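Local coordinates for 3-hydroxyacyl-thioester dehydratase X (Mycobacterium tuberculosis, PDB 4OOB), which catalyses the reversible hydration of trans-2-enoyl-CoA to (3R)-3-hydroxyacyl-CoA, with a preference for C8 to C12 acyl chains, at residues Leu17-Tyr27 against Val39-Leu47. Numbering follows the deposited sequence.
Sequences LPIDPANVAAY and VPLTYPFAL
Tyr27 and Tyr43 meet as a T-shaped pair, their planes at 82°: the edge of Tyr43 comes over one face of Tyr27, with Tyr43 CD1 3.6 Å from Tyr27 CG, while Tyr43 CB makes a CH-pi contact with the same ring. With CG trans to the backbone N (chi1 174°), Tyr27 holds its ring out from the helix. Tyr43 OH donates in the carbonyl plane to a lone pair of Asn23 OD1 at 2.7 Å, and Tyr27 OH shares a hydrogen bond of 2.7 Å with Thr42 OG1. Val24 CG2 lies over one face of the Tyr43 ring in a CH-pi contact, and its CG1 packs on Pro40 CD. In this hotdog-fold enzyme the contact joins the end of strand 12-18 and the first turns of helix 21-31 to the loop and first turn of helix 43-57. Leu17 CD2 reaches Leu47 CG tip to tip, and the Ile19 side chain crosses that of Leu47 at about a right angle, its CG1 3.9 Å from Leu47 CD2; Val87 of strand 86-99 backs all three. Further out, Asp20 caps helix 21-31 through OD1 and Ala22 N, and its carbonyl oxygen accepts from Asn23 N and Val24 N, fixing this first turn.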
# COMPACT_ATOMS: atom_id res chain seq x y z
N LEU A 17 9.26 12.76 13.85
CA LEU A 17 9.36 12.83 12.41
C LEU A 17 8.40 13.93 11.99
O LEU A 17 7.18 13.85 12.27
CB LEU A 17 8.98 11.47 11.81
CG LEU A 17 9.35 11.24 10.35
CD1 LEU A 17 10.85 11.10 10.22
CD2 LEU A 17 8.63 10.03 9.81
N PRO A 18 8.95 15.02 11.40
CA PRO A 18 8.08 16.09 10.90
C PRO A 18 7.38 15.67 9.61
O PRO A 18 7.82 14.77 8.92
CB PRO A 18 9.04 17.26 10.63
CG PRO A 18 10.39 16.64 10.45
CD PRO A 18 10.38 15.33 11.21
N ILE A 19 6.27 16.33 9.32
CA ILE A 19 5.55 16.08 8.09
C ILE A 19 5.72 17.31 7.21
O ILE A 19 5.41 18.42 7.63
CB ILE A 19 4.07 15.76 8.40
CG1 ILE A 19 4.00 14.34 9.00
CG2 ILE A 19 3.18 15.91 7.16
CD1 ILE A 19 2.73 14.03 9.77
N ASP A 20 6.25 17.10 6.02
CA ASP A 20 6.27 18.10 4.99
C ASP A 20 4.93 18.23 4.24
O ASP A 20 4.60 17.38 3.41
CB ASP A 20 7.35 17.82 3.99
CG ASP A 20 7.42 18.88 2.94
OD1 ASP A 20 6.78 19.94 3.15
OD2 ASP A 20 8.09 18.68 1.91
N PRO A 21 4.21 19.36 4.45
CA PRO A 21 2.93 19.53 3.80
C PRO A 21 2.97 19.44 2.27
O PRO A 21 1.94 19.06 1.67
CB PRO A 21 2.48 20.92 4.23
CG PRO A 21 3.30 21.25 5.44
CD PRO A 21 4.59 20.53 5.25
N ALA A 22 4.11 19.80 1.66
CA ALA A 22 4.28 19.76 0.19
C ALA A 22 4.26 18.31 -0.31
O ALA A 22 3.81 18.00 -1.43
CB ALA A 22 5.59 20.42 -0.23
N ASN A 23 4.83 17.43 0.51
CA ASN A 23 4.90 16.03 0.17
C ASN A 23 3.50 15.42 0.27
O ASN A 23 3.09 14.66 -0.58
CB ASN A 23 5.86 15.33 1.11
CG ASN A 23 6.10 13.93 0.68
OD1 ASN A 23 5.68 12.98 1.33
ND2 ASN A 23 6.71 13.79 -0.46
N VAL A 24 2.75 15.80 1.31
CA VAL A 24 1.36 15.40 1.42
C VAL A 24 0.57 15.87 0.18
O VAL A 24 -0.13 15.07 -0.44
CB VAL A 24 0.65 15.93 2.70
CG1 VAL A 24 -0.77 15.35 2.81
CG2 VAL A 24 1.46 15.63 3.96
N ALA A 25 0.72 17.14 -0.18
CA ALA A 25 0.00 17.72 -1.34
C ALA A 25 0.35 16.96 -2.59
O ALA A 25 -0.51 16.66 -3.38
CB ALA A 25 0.35 19.21 -1.52
N ALA A 26 1.62 16.66 -2.74
CA ALA A 26 2.09 16.02 -3.96
C ALA A 26 1.53 14.62 -4.03
O ALA A 26 1.20 14.17 -5.11
CB ALA A 26 3.62 15.99 -4.02
N TYR A 27 1.47 13.95 -2.87
CA TYR A 27 0.91 12.59 -2.70
C TYR A 27 -0.57 12.58 -2.97
O TYR A 27 -1.08 11.73 -3.71
CB TYR A 27 1.19 12.04 -1.27
CG TYR A 27 0.54 10.69 -0.89
CD1 TYR A 27 -0.79 10.61 -0.44
CD2 TYR A 27 1.27 9.50 -0.94
CE1 TYR A 27 -1.37 9.39 -0.06
CE2 TYR A 27 0.71 8.29 -0.56
CZ TYR A 27 -0.61 8.22 -0.14
OH TYR A 27 -1.14 7.00 0.23
N VAL A 39 -3.90 14.30 6.92
CA VAL A 39 -3.29 13.46 5.89
C VAL A 39 -4.29 12.40 5.49
O VAL A 39 -5.08 11.94 6.32
CB VAL A 39 -1.98 12.80 6.35
CG1 VAL A 39 -0.97 13.88 6.77
CG2 VAL A 39 -2.23 11.81 7.47
N PRO A 40 -4.26 12.01 4.21
CA PRO A 40 -5.03 10.86 3.76
C PRO A 40 -4.73 9.58 4.55
O PRO A 40 -3.62 9.34 4.95
CB PRO A 40 -4.56 10.67 2.32
CG PRO A 40 -3.98 12.00 1.91
CD PRO A 40 -3.36 12.52 3.16
N LEU A 41 -5.75 8.76 4.72
CA LEU A 41 -5.67 7.55 5.55
C LEU A 41 -4.45 6.70 5.26
O LEU A 41 -3.84 6.21 6.18
CB LEU A 41 -6.96 6.73 5.36
CG LEU A 41 -7.04 5.37 6.01
CD1 LEU A 41 -7.00 5.44 7.53
CD2 LEU A 41 -8.29 4.62 5.53
N THR A 42 -4.10 6.52 3.98
CA THR A 42 -2.95 5.69 3.56
C THR A 42 -1.56 6.40 3.55
O THR A 42 -0.54 5.77 3.31
CB THR A 42 -3.20 5.12 2.12
OG1 THR A 42 -3.52 6.19 1.21
CG2 THR A 42 -4.34 4.13 2.15
N TYR A 43 -1.54 7.72 3.80
CA TYR A 43 -0.33 8.50 3.59
C TYR A 43 0.83 8.09 4.53
O TYR A 43 1.99 8.14 4.14
CB TYR A 43 -0.60 10.02 3.67
CG TYR A 43 0.69 10.80 3.71
CD1 TYR A 43 1.40 11.01 2.56
CD2 TYR A 43 1.23 11.26 4.91
CE1 TYR A 43 2.61 11.66 2.58
CE2 TYR A 43 2.43 11.92 4.94
CZ TYR A 43 3.12 12.09 3.76
OH TYR A 43 4.34 12.74 3.68
N PRO A 44 0.50 7.69 5.78
CA PRO A 44 1.59 7.35 6.69
C PRO A 44 2.32 6.09 6.26
O PRO A 44 3.42 5.85 6.77
CB PRO A 44 0.88 7.15 8.05
CG PRO A 44 -0.32 8.00 7.94
CD PRO A 44 -0.77 7.90 6.51
N PHE A 45 1.78 5.34 5.31
CA PHE A 45 2.58 4.33 4.67
C PHE A 45 3.80 4.97 4.01
O PHE A 45 4.93 4.53 4.21
CB PHE A 45 1.80 3.47 3.64
CG PHE A 45 2.65 2.41 2.99
CD1 PHE A 45 2.67 1.10 3.47
CD2 PHE A 45 3.43 2.70 1.90
CE1 PHE A 45 3.45 0.11 2.87
CE2 PHE A 45 4.25 1.73 1.31
CZ PHE A 45 4.23 0.43 1.77
N ALA A 46 3.58 5.98 3.18
CA ALA A 46 4.74 6.63 2.51
C ALA A 46 5.68 7.28 3.53
O ALA A 46 6.90 7.14 3.48
CB ALA A 46 4.28 7.63 1.48
N LEU A 47 5.10 7.96 4.49
CA LEU A 47 5.90 8.69 5.45
C LEU A 47 6.88 7.80 6.24
O LEU A 47 8.01 8.21 6.54
CB LEU A 47 4.94 9.37 6.43
CG LEU A 47 5.51 10.24 7.56
CD1 LEU A 47 6.11 11.54 7.03
CD2 LEU A 47 4.40 10.51 8.56